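Local coordinates for protein O-methyltransferase (Coxiella burnetii, PDB 3TR6) that probably transfers a methyl group from S-adenosylmethionine to an oxygen atom of its substrate and binds a divalent metal ion beside the cofactor site, at residues I71-G76 with A103-Y108; I144-D149 with I170-V175. All coordinates share one frame; numbering follows the deposited sequence.

Contact 1 (I71-G76 with A103-Y108); sequences IGTFTG and ALAKEY. With SAH (S-adenosyl-L-homocysteine), chain C.
T75 and A105 lose equal areas to each other's segment and carry this contact between the cofactor loop 71-76 and helix 99-111, with L104 beside them. The methyl of A105 lies against the T75-G76 peptide of the turn from T73 to G76, a type II' turn closed by the bond from G76 N to T73 O. Its CB is 3.5 Å from T75 O and 3.8 Å from G76 N, and it approaches the methyl of T73, with T73 CG2 at 4.0 Å. G76, at the N-cap position before helix 77-83, has no side chain; a CB there would point at the helix and collide with A105 CB. Its phi of 80° also suits glycine. A CA-H...O contact adds to this, A105 CA standing 3.4 Å from T75 O.

The side chain of T75 makes the rest of the contact. With OG1 between the backbone N and the carbonyl carbon (chi1 58°), the hydroxyl turns to T37 OG1 on helix 28-40. CG2 is then held between the rim of one face of the F74 ring and, on the opposite side, L104 CD2 at 3.9 Å. The T75 and L104 side chains run alongside each other in the same direction.

The loop lies along the homocysteine part of S-adenosylhomocysteine. G72 O accepts a weak hydrogen bond from SAH N (3.0 Å), and F74 CB packs against SAH CG at 3.4 Å. This is the glycine-containing loop after the first strand of a Rossmann-like methyltransferase. Within 103-108 the helix meets it through methyls and backbone carbonyls, with a weak bond from F74 O to S101 OG one turn back; T73 OG1 pairs with T94, and G72 O is left to the ligand's amino group.

Contact 2 (I144-D149 with I170-V175); sequences IYIDAD and IAVDNV. With NI (nickel (II) ion), chain B; SAH (S-adenosyl-L-homocysteine), chain C.
The metal site of this Rossmann-like methyltransferase sits where two neighbouring parallel strands end, 141-146 and 168-173, and the strand pairing itself brings Y145, D147, D173 and N174 together. Along the strands leading up to the site, I146 N donates to A171 O (2.8 Å, 171° at the hydrogen) and A171 N to I144 O in the same straight manner; a weaker bond from D173 N to I146 O follows. A water donates to both I146 O and D173 O. On one face of the sheet, I146 CD1 reaches I170 CG2 at 3.8 Å and V172 CG2 alongside. On the other, the Y145 ring lies against A171 CB and runs beside D173, its plane only 22° from the carboxylate; Y145 OH and D173 OD1 both have Q52 as a hydrogen-bond partner.

Nickel is bound by D147 OD2 (2.6 Å) and D173 OD2 (2.5 Å), each carboxylate extended with CG anti to its backbone N. The third atom at nickel is modelled as N174 ND2, 2.5 Å from the ion; an amide oxygen would be the usual donor, so the amide may be turned over. D147 OD1 meanwhile accepts a hydrogen bond from SAH N (3.0 Å). One carboxylate thus touches both metal and bound S-adenosylhomocysteine, and the positive ion would be expected to offset the repulsion between two buried aspartates.

Both contacts are buried, but contact 2 lies near the middle of the chain while contact 1 is farther out, where the loop after strand 67-71 meets the crossover helix 99-111; their centres are about 16 Å apart. The sheet joins them directly: I71 N and I71 O probably pair with Y145 O and D147 N, so the strand leading into the loop of contact 1 is the neighbour of the first strand of contact 2. I71 and G72 also pack on A148. Contact 1 meets its helix through methyls and backbone carbonyls; contact 2 combines backbone bonds and apolar side chains along the strands with charged metal ligands at their ends. Both converge on the amino group of S-adenosylhomocysteine.

Contact 1 (I71-G76 with A103-Y108)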
ATOM      1  N   ILE A  71     -16.007  -4.447   8.203  1.00 24.12           N
ATOM      2  CA  ILE A  71     -16.277  -4.935   9.552  1.00 28.66           C
ATOM      3  C   ILE A  71     -15.947  -3.889  10.622  1.00 36.51           C
ATOM      4  O   ILE A  71     -14.777  -3.622  10.906  1.00 32.81           O
ATOM      5  CB  ILE A  71     -15.505  -6.231   9.846  1.00 30.13           C
ATOM      6  CG1 ILE A  71     -15.795  -7.278   8.765  1.00 29.61           C
ATOM      7  CG2 ILE A  71     -15.870  -6.767  11.217  1.00 25.88           C
ATOM      8  CD1 ILE A  71     -15.120  -8.612   9.013  1.00 29.54           C
ATOM      9  N   GLY A  72     -16.987  -3.305  11.211  1.00 31.51           N
ATOM     10  CA  GLY A  72     -16.827  -2.253  12.198  1.00 33.50           C
ATOM     11  C   GLY A  72     -17.190  -0.897  11.625  1.00 38.48           C
ATOM     12  O   GLY A  72     -16.317  -0.137  11.207  1.00 38.68           O
ATOM     13  N   THR A  73     -18.483  -0.589  11.616  1.00 33.43           N
ATOM     14  CA  THR A  73     -18.986   0.615  10.966  1.00 35.30           C
ATOM     15  C   THR A  73     -18.663   1.893  11.732  1.00 40.00           C
ATOM     16  O   THR A  73     -18.236   2.886  11.143  1.00 37.46           O
ATOM     17  CB  THR A  73     -20.516   0.562  10.793  1.00 35.89           C
ATOM     18  OG1 THR A  73     -20.909  -0.741  10.346  1.00 35.87           O
ATOM     19  CG2 THR A  73     -20.978   1.609   9.792  1.00 26.61           C
ATOM     20  N   PHE A  74     -18.881   1.862  13.042  1.00 41.42           N
ATOM     21  CA  PHE A  74     -18.844   3.073  13.850  1.00 39.20           C
ATOM     22  C   PHE A  74     -19.736   4.119  13.186  1.00 34.43           C
ATOM     23  O   PHE A  74     -20.907   3.861  12.930  1.00 39.06           O
ATOM     24  CB  PHE A  74     -17.415   3.593  13.997  1.00 37.87           C
ATOM     25  CG  PHE A  74     -17.252   4.615  15.087  1.00 39.44           C
ATOM     26  CD1 PHE A  74     -18.179   4.704  16.116  1.00 38.26           C
ATOM     27  CD2 PHE A  74     -16.182   5.496  15.076  1.00 38.41           C
ATOM     28  CE1 PHE A  74     -18.038   5.648  17.119  1.00 34.73           C
ATOM     29  CE2 PHE A  74     -16.031   6.443  16.076  1.00 36.18           C
ATOM     30  CZ  PHE A  74     -16.964   6.519  17.101  1.00 38.35           C
ATOM     31  N   THR A  75     -19.185   5.292  12.895  1.00 35.80           N
ATOM     32  CA  THR A  75     -19.952   6.328  12.210  1.00 33.08           C
ATOM     33  C   THR A  75     -19.730   6.276  10.699  1.00 40.30           C
ATOM     34  O   THR A  75     -20.082   7.209   9.975  1.00 37.95           O
ATOM     35  CB  THR A  75     -19.646   7.733  12.758  1.00 38.34           C
ATOM     36  OG1 THR A  75     -18.248   8.012  12.627  1.00 39.48           O
ATOM     37  CG2 THR A  75     -20.045   7.829  14.227  1.00 34.96           C
ATOM     38  N   GLY A  76     -19.130   5.180  10.238  1.00 41.79           N
ATOM     39  CA  GLY A  76     -19.053   4.867   8.822  1.00 31.77           C
ATOM     40  C   GLY A  76     -17.996   5.561   7.983  1.00 36.40           C
ATOM     41  O   GLY A  76     -18.188   5.734   6.778  1.00 37.82           O
ATOM     42  N   ALA A 103     -26.521   4.918  12.859  1.00 44.17           N
ATOM     43  CA  ALA A 103     -27.577   5.827  12.428  1.00 43.33           C
ATOM     44  C   ALA A 103     -26.968   7.070  11.788  1.00 40.70           C
ATOM     45  O   ALA A 103     -27.458   7.564  10.770  1.00 45.08           O
ATOM     46  CB  ALA A 103     -28.464   6.206  13.601  1.00 41.02           C
ATOM     47  N   LEU A 104     -25.894   7.570  12.388  1.00 39.99           N
ATOM     48  CA  LEU A 104     -25.175   8.706  11.831  1.00 45.56           C
ATOM     49  C   LEU A 104     -24.492   8.298  10.529  1.00 44.98           C
ATOM     50  O   LEU A 104     -24.465   9.060   9.562  1.00 37.90           O
ATOM     51  CB  LEU A 104     -24.144   9.235  12.827  1.00 41.95           C
ATOM     52  CG  LEU A 104     -23.384  10.487  12.390  1.00 45.40           C
ATOM     53  CD1 LEU A 104     -24.350  11.622  12.082  1.00 42.49           C
ATOM     54  CD2 LEU A 104     -22.382  10.899  13.454  1.00 49.31           C
ATOM     55  N   ALA A 105     -23.944   7.086  10.515  1.00 39.10           N
ATOM     56  CA  ALA A 105     -23.355   6.520   9.308  1.00 36.50           C
ATOM     57  C   ALA A 105     -24.339   6.534   8.138  1.00 38.98           C
ATOM     58  O   ALA A 105     -24.036   7.081   7.078  1.00 36.45           O
ATOM     59  CB  ALA A 105     -22.860   5.111   9.571  1.00 34.33           C
ATOM     60  N   LYS A 106     -25.513   5.935   8.337  1.00 41.53           N
ATOM     61  CA  LYS A 106     -26.566   5.935   7.320  1.00 45.88           C
ATOM     62  C   LYS A 106     -26.779   7.341   6.791  1.00 45.02           C
ATOM     63  O   LYS A 106     -26.855   7.559   5.584  1.00 45.22           O
ATOM     64  CB  LYS A 106     -27.893   5.442   7.897  1.00 45.72           C
ATOM     65  CG  LYS A 106     -28.032   3.943   8.045  1.00 53.38           C
ATOM     66  CD  LYS A 106     -29.346   3.604   8.736  1.00 61.97           C
ATOM     67  CE  LYS A 106     -29.495   2.107   8.936  1.00 77.59           C
ATOM     68  NZ  LYS A 106     -30.612   1.774   9.867  1.00 70.26           N
ATOM     69  N   GLU A 107     -26.886   8.286   7.716  1.00 42.08           N
ATOM     70  CA  GLU A 107     -27.176   9.672   7.387  1.00 45.84           C
ATOM     71  C   GLU A 107     -26.134  10.217   6.420  1.00 43.80           C
ATOM     72  O   GLU A 107     -26.474  10.824   5.410  1.00 41.39           O
ATOM     73  CB  GLU A 107     -27.209  10.502   8.671  1.00 51.77           C
ATOM     74  CG  GLU A 107     -27.841  11.867   8.548  1.00 59.62           C
ATOM     75  CD  GLU A 107     -27.889  12.582   9.886  1.00 77.16           C
ATOM     76  OE1 GLU A 107     -28.380  11.986  10.876  1.00 68.58           O
ATOM     77  OE2 GLU A 107     -27.414  13.733   9.939  1.00 81.86           O
ATOM     78  N   TYR A 108     -24.862   9.970   6.720  1.00 50.15           N
ATOM     79  CA  TYR A 108     -23.776  10.527   5.921  1.00 46.14           C
ATOM     80  C   TYR A 108     -23.586   9.835   4.574  1.00 41.08           C
ATOM     81  O   TYR A 108     -23.252  10.491   3.586  1.00 39.05           O
ATOM     82  CB  TYR A 108     -22.463  10.552   6.713  1.00 37.93           C
ATOM     83  CG  TYR A 108     -22.264  11.829   7.500  1.00 39.67           C
ATOM     84  CD1 TYR A 108     -21.497  12.868   6.990  1.00 37.82           C
ATOM     85  CD2 TYR A 108     -22.857  12.003   8.746  1.00 45.15           C
ATOM     86  CE1 TYR A 108     -21.318  14.039   7.699  1.00 39.42           C
ATOM     87  CE2 TYR A 108     -22.682  13.173   9.464  1.00 43.52           C
ATOM     88  CZ  TYR A 108     -21.910  14.186   8.935  1.00 45.83           C
ATOM     89  OH  TYR A 108     -21.732  15.355   9.641  1.00 52.19           O
TER
HETATM   90  N   SAH C 224     -13.896   1.438  10.568  1.00 35.42           N
HETATM   91  CA  SAH C 224     -14.556   2.239  11.561  1.00 37.43           C
HETATM   92  CB  SAH C 224     -14.027   1.945  12.955  1.00 29.64           C
HETATM   93  CG  SAH C 224     -14.966   1.228  13.897  1.00 40.52           C
HETATM   94  SD  SAH C 224     -14.453   1.066  15.601  1.00 37.09           S
HETATM   95  C   SAH C 224     -14.361   3.683  11.254  1.00 39.23           C
HETATM   96  O   SAH C 224     -14.543   4.537  12.166  1.00 39.81           O
HETATM   97  OXT SAH C 224     -14.020   4.058  10.103  1.00 34.01           O
HETATM   98  C5' SAH C 224     -15.108  -0.446  16.290  1.00 37.87           C
HETATM   99  C4' SAH C 224     -16.479  -0.749  16.008  1.00 44.23           C
HETATM  100  O4' SAH C 224     -16.700  -2.196  16.147  1.00 41.33           O
HETATM  101  C3' SAH C 224     -17.367  -0.101  16.996  1.00 45.83           C
HETATM  102  O3' SAH C 224     -18.261   0.699  16.338  1.00 43.38           O
HETATM  103  C2' SAH C 224     -18.069  -1.203  17.672  1.00 49.06           C
HETATM  104  O2' SAH C 224     -19.383  -0.876  17.896  1.00 43.11           O
HETATM  105  C1' SAH C 224     -17.974  -2.319  16.697  1.00 46.32           C
HETATM  106  N9  SAH C 224     -18.162  -3.662  17.236  1.00 48.01           N
HETATM  107  C8  SAH C 224     -17.758  -4.118  18.431  1.00 46.66           C
HETATM  108  N7  SAH C 224     -18.124  -5.407  18.526  1.00 42.07           N
HETATM  109  C5  SAH C 224     -18.758  -5.770  17.393  1.00 46.53           C
HETATM  110  C6  SAH C 224     -19.343  -6.958  16.944  1.00 39.75           C
HETATM  111  N6  SAH C 224     -19.345  -8.129  17.762  1.00 34.75           N
HETATM  112  N1  SAH C 224     -19.907  -6.980  15.724  1.00 44.20           N
HETATM  113  C2  SAH C 224     -19.916  -5.890  14.945  1.00 48.99           C
HETATM  114  N3  SAH C 224     -19.366  -4.737  15.348  1.00 42.87           N
HETATM  115  C4  SAH C 224     -18.783  -4.651  16.561  1.00 49.27           C

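Contact 2 (I144-D149 with I170-V175)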
ATOM      1  N   ILE A 144     -11.908  -7.229   2.097  1.00 29.03           N
ATOM      2  CA  ILE A 144     -12.513  -7.186   3.424  1.00 32.73           C
ATOM      3  C   ILE A 144     -11.654  -6.386   4.415  1.00 33.30           C
ATOM      4  O   ILE A 144     -10.470  -6.673   4.602  1.00 27.93           O
ATOM      5  CB  ILE A 144     -12.784  -8.603   3.971  1.00 27.07           C
ATOM      6  CG1 ILE A 144     -13.708  -9.371   3.025  1.00 32.04           C
ATOM      7  CG2 ILE A 144     -13.407  -8.534   5.353  1.00 33.27           C
ATOM      8  CD1 ILE A 144     -14.005 -10.800   3.465  1.00 27.92           C
ATOM      9  N   TYR A 145     -12.265  -5.384   5.040  1.00 30.69           N
ATOM     10  CA  TYR A 145     -11.584  -4.532   6.011  1.00 30.68           C
ATOM     11  C   TYR A 145     -12.047  -4.863   7.423  1.00 31.36           C
ATOM     12  O   TYR A 145     -13.211  -4.655   7.771  1.00 29.72           O
ATOM     13  CB  TYR A 145     -11.846  -3.059   5.691  1.00 29.96           C
ATOM     14  CG  TYR A 145     -11.238  -2.068   6.666  1.00 31.44           C
ATOM     15  CD1 TYR A 145      -9.888  -2.106   6.983  1.00 30.80           C
ATOM     16  CD2 TYR A 145     -12.017  -1.071   7.241  1.00 29.44           C
ATOM     17  CE1 TYR A 145      -9.332  -1.187   7.865  1.00 37.52           C
ATOM     18  CE2 TYR A 145     -11.477  -0.150   8.116  1.00 26.41           C
ATOM     19  CZ  TYR A 145     -10.136  -0.209   8.430  1.00 38.78           C
ATOM     20  OH  TYR A 145      -9.605   0.716   9.307  1.00 30.61           O
ATOM     21  N   ILE A 146     -11.128  -5.387   8.229  1.00 24.84           N
ATOM     22  CA  ILE A 146     -11.441  -5.831   9.581  1.00 28.24           C
ATOM     23  C   ILE A 146     -11.051  -4.782  10.613  1.00 32.75           C
ATOM     24  O   ILE A 146      -9.867  -4.542  10.844  1.00 34.14           O
ATOM     25  CB  ILE A 146     -10.711  -7.139   9.918  1.00 35.42           C
ATOM     26  CG1 ILE A 146     -11.067  -8.229   8.900  1.00 29.08           C
ATOM     27  CG2 ILE A 146     -11.030  -7.566  11.345  1.00 31.89           C
ATOM     28  CD1 ILE A 146     -10.255  -9.491   9.048  1.00 27.54           C
ATOM     29  N   ASP A 147     -12.050  -4.171  11.245  1.00 36.05           N
ATOM     30  CA  ASP A 147     -11.808  -3.079  12.181  1.00 32.76           C
ATOM     31  C   ASP A 147     -12.914  -2.973  13.237  1.00 34.52           C
ATOM     32  O   ASP A 147     -13.513  -1.914  13.430  1.00 32.56           O
ATOM     33  CB  ASP A 147     -11.649  -1.764  11.409  1.00 30.03           C
ATOM     34  CG  ASP A 147     -11.251  -0.609  12.295  1.00 33.51           C
ATOM     35  OD1 ASP A 147     -11.368   0.552  11.849  1.00 35.08           O
ATOM     36  OD2 ASP A 147     -10.824  -0.862  13.441  1.00 46.07           O
ATOM     37  N   ALA A 148     -13.179  -4.083  13.919  1.00 39.93           N
ATOM     38  CA  ALA A 148     -14.192  -4.119  14.972  1.00 44.36           C
ATOM     39  C   ALA A 148     -13.575  -4.515  16.313  1.00 43.30           C
ATOM     40  O   ALA A 148     -12.474  -4.085  16.648  1.00 46.41           O
ATOM     41  CB  ALA A 148     -15.314  -5.072  14.594  1.00 40.98           C
ATOM     42  N   ASP A 149     -14.288  -5.328  17.085  1.00 43.06           N
ATOM     43  CA  ASP A 149     -13.759  -5.812  18.357  1.00 45.61           C
ATOM     44  C   ASP A 149     -12.499  -6.643  18.126  1.00 44.00           C
ATOM     45  O   ASP A 149     -12.520  -7.624  17.381  1.00 42.18           O
ATOM     46  CB  ASP A 149     -14.817  -6.613  19.126  1.00 38.00           C
ATOM     47  CG  ASP A 149     -15.545  -7.623  18.251  1.00 49.37           C
ATOM     48  OD1 ASP A 149     -16.057  -7.232  17.180  1.00 45.60           O
ATOM     49  OD2 ASP A 149     -15.608  -8.812  18.636  1.00 48.39           O
ATOM     50  N   ILE A 170      -7.468  -9.017   2.349  1.00 28.23           N
ATOM     51  CA  ILE A 170      -7.839  -8.683   3.721  1.00 32.04           C
ATOM     52  C   ILE A 170      -7.012  -7.498   4.210  1.00 29.91           C
ATOM     53  O   ILE A 170      -5.789  -7.501   4.099  1.00 26.11           O
ATOM     54  CB  ILE A 170      -7.583  -9.849   4.691  1.00 33.09           C
ATOM     55  CG1 ILE A 170      -8.467 -11.046   4.349  1.00 33.26           C
ATOM     56  CG2 ILE A 170      -7.838  -9.409   6.122  1.00 32.44           C
ATOM     57  CD1 ILE A 170      -8.132 -12.282   5.136  1.00 26.71           C
ATOM     58  N   ALA A 171      -7.684  -6.488   4.750  1.00 29.88           N
ATOM     59  CA  ALA A 171      -7.004  -5.372   5.396  1.00 29.40           C
ATOM     60  C   ALA A 171      -7.348  -5.360   6.884  1.00 30.71           C
ATOM     61  O   ALA A 171      -8.519  -5.360   7.254  1.00 33.79           O
ATOM     62  CB  ALA A 171      -7.387  -4.062   4.743  1.00 25.85           C
ATOM     63  N   VAL A 172      -6.326  -5.363   7.734  1.00 30.07           N
ATOM     64  CA  VAL A 172      -6.536  -5.379   9.178  1.00 27.74           C
ATOM     65  C   VAL A 172      -5.921  -4.147   9.831  1.00 28.98           C
ATOM     66  O   VAL A 172      -4.733  -3.879   9.665  1.00 32.25           O
ATOM     67  CB  VAL A 172      -5.942  -6.648   9.821  1.00 30.84           C
ATOM     68  CG1 VAL A 172      -6.220  -6.674  11.320  1.00 21.98           C
ATOM     69  CG2 VAL A 172      -6.499  -7.895   9.147  1.00 31.28           C
ATOM     70  N   ASP A 173      -6.732  -3.404  10.575  1.00 30.95           N
ATOM     71  CA  ASP A 173      -6.259  -2.205  11.257  1.00 32.82           C
ATOM     72  C   ASP A 173      -5.788  -2.524  12.676  1.00 34.73           C
ATOM     73  O   ASP A 173      -6.091  -3.587  13.217  1.00 35.47           O
ATOM     74  CB  ASP A 173      -7.364  -1.148  11.291  1.00 33.09           C
ATOM     75  CG  ASP A 173      -6.870   0.202  11.780  1.00 41.18           C
ATOM     76  OD1 ASP A 173      -5.639   0.397  11.875  1.00 41.02           O
ATOM     77  OD2 ASP A 173      -7.719   1.075  12.055  1.00 42.08           O
ATOM     78  N   ASN A 174      -5.029  -1.601  13.261  1.00 32.57           N
ATOM     79  CA  ASN A 174      -4.628  -1.675  14.668  1.00 38.91           C
ATOM     80  C   ASN A 174      -3.713  -2.845  15.020  1.00 34.00           C
ATOM     81  O   ASN A 174      -3.751  -3.347  16.141  1.00 31.82           O
ATOM     82  CB  ASN A 174      -5.855  -1.675  15.595  1.00 34.69           C
ATOM     83  CG  ASN A 174      -6.765  -0.480  15.364  1.00 49.00           C
ATOM     84  OD1 ASN A 174      -6.445   0.652  15.744  1.00 43.55           O
ATOM     85  ND2 ASN A 174      -7.912  -0.728  14.741  1.00 43.33           N
ATOM     86  N   VAL A 175      -2.882  -3.268  14.073  1.00 33.52           N
ATOM     87  CA  VAL A 175      -1.953  -4.368  14.322  1.00 29.91           C
ATOM     88  C   VAL A 175      -0.718  -3.925  15.110  1.00 32.19           C
ATOM     89  O   VAL A 175       0.049  -4.759  15.584  1.00 33.55           O
ATOM     90  CB  VAL A 175      -1.505  -5.052  13.010  1.00 28.45           C
ATOM     91  CG1 VAL A 175      -2.635  -5.890  12.434  1.00 25.13           C
ATOM     92  CG2 VAL A 175      -1.018  -4.017  12.003  1.00 26.31           C
TER
HETATM   93 NI    NI B 223      -9.349   1.189  13.955  1.00 58.79          NI
HETATM   94  N   SAH C 224     -13.896   1.438  10.568  1.00 35.42           N
HETATM   95  CA  SAH C 224     -14.556   2.239  11.561  1.00 37.43           C
HETATM   96  CB  SAH C 224     -14.027   1.945  12.955  1.00 29.64           C
HETATM   97  CG  SAH C 224     -14.966   1.228  13.897  1.00 40.52           C
HETATM   98  SD  SAH C 224     -14.453   1.066  15.601  1.00 37.09           S
HETATM   99  C   SAH C 224     -14.361   3.683  11.254  1.00 39.23           C
HETATM  100  O   SAH C 224     -14.543   4.537  12.166  1.00 39.81           O
HETATM  101  OXT SAH C 224     -14.020   4.058  10.103  1.00 34.01           O
HETATM  102  C5' SAH C 224     -15.108  -0.446  16.290  1.00 37.87           C
HETATM  103  C4' SAH C 224     -16.479  -0.749  16.008  1.00 44.23           C
HETATM  104  O4' SAH C 224     -16.700  -2.196  16.147  1.00 41.33           O
HETATM  105  C3' SAH C 224     -17.367  -0.101  16.996  1.00 45.83           C
HETATM  106  O3' SAH C 224     -18.261   0.699  16.338  1.00 43.38           O
HETATM  107  C2' SAH C 224     -18.069  -1.203  17.672  1.00 49.06           C
HETATM  108  O2' SAH C 224     -19.383  -0.876  17.896  1.00 43.11           O
HETATM  109  C1' SAH C 224     -17.974  -2.319  16.697  1.00 46.32           C
HETATM  110  N9  SAH C 224     -18.162  -3.662  17.236  1.00 48.01           N
HETATM  111  C8  SAH C 224     -17.758  -4.118  18.431  1.00 46.66           C
HETATM  112  N7  SAH C 224     -18.124  -5.407  18.526  1.00 42.07           N
HETATM  113  C5  SAH C 224     -18.758  -5.770  17.393  1.00 46.53           C
HETATM  114  C6  SAH C 224     -19.343  -6.958  16.944  1.00 39.75           C
HETATM  115  N6  SAH C 224     -19.345  -8.129  17.762  1.00 34.75           N
HETATM  116  N1  SAH C 224     -19.907  -6.980  15.724  1.00 44.20           N
HETATM  117  C2  SAH C 224     -19.916  -5.890  14.945  1.00 48.99           C
HETATM  118  N3  SAH C 224     -19.366  -4.737  15.348  1.00 42.87           N
HETATM  119  C4  SAH C 224     -18.783  -4.651  16.561  1.00 49.27           C
HETATM  120  O   HOH W   1      -8.950  -4.948  13.889  1.00 37.60           O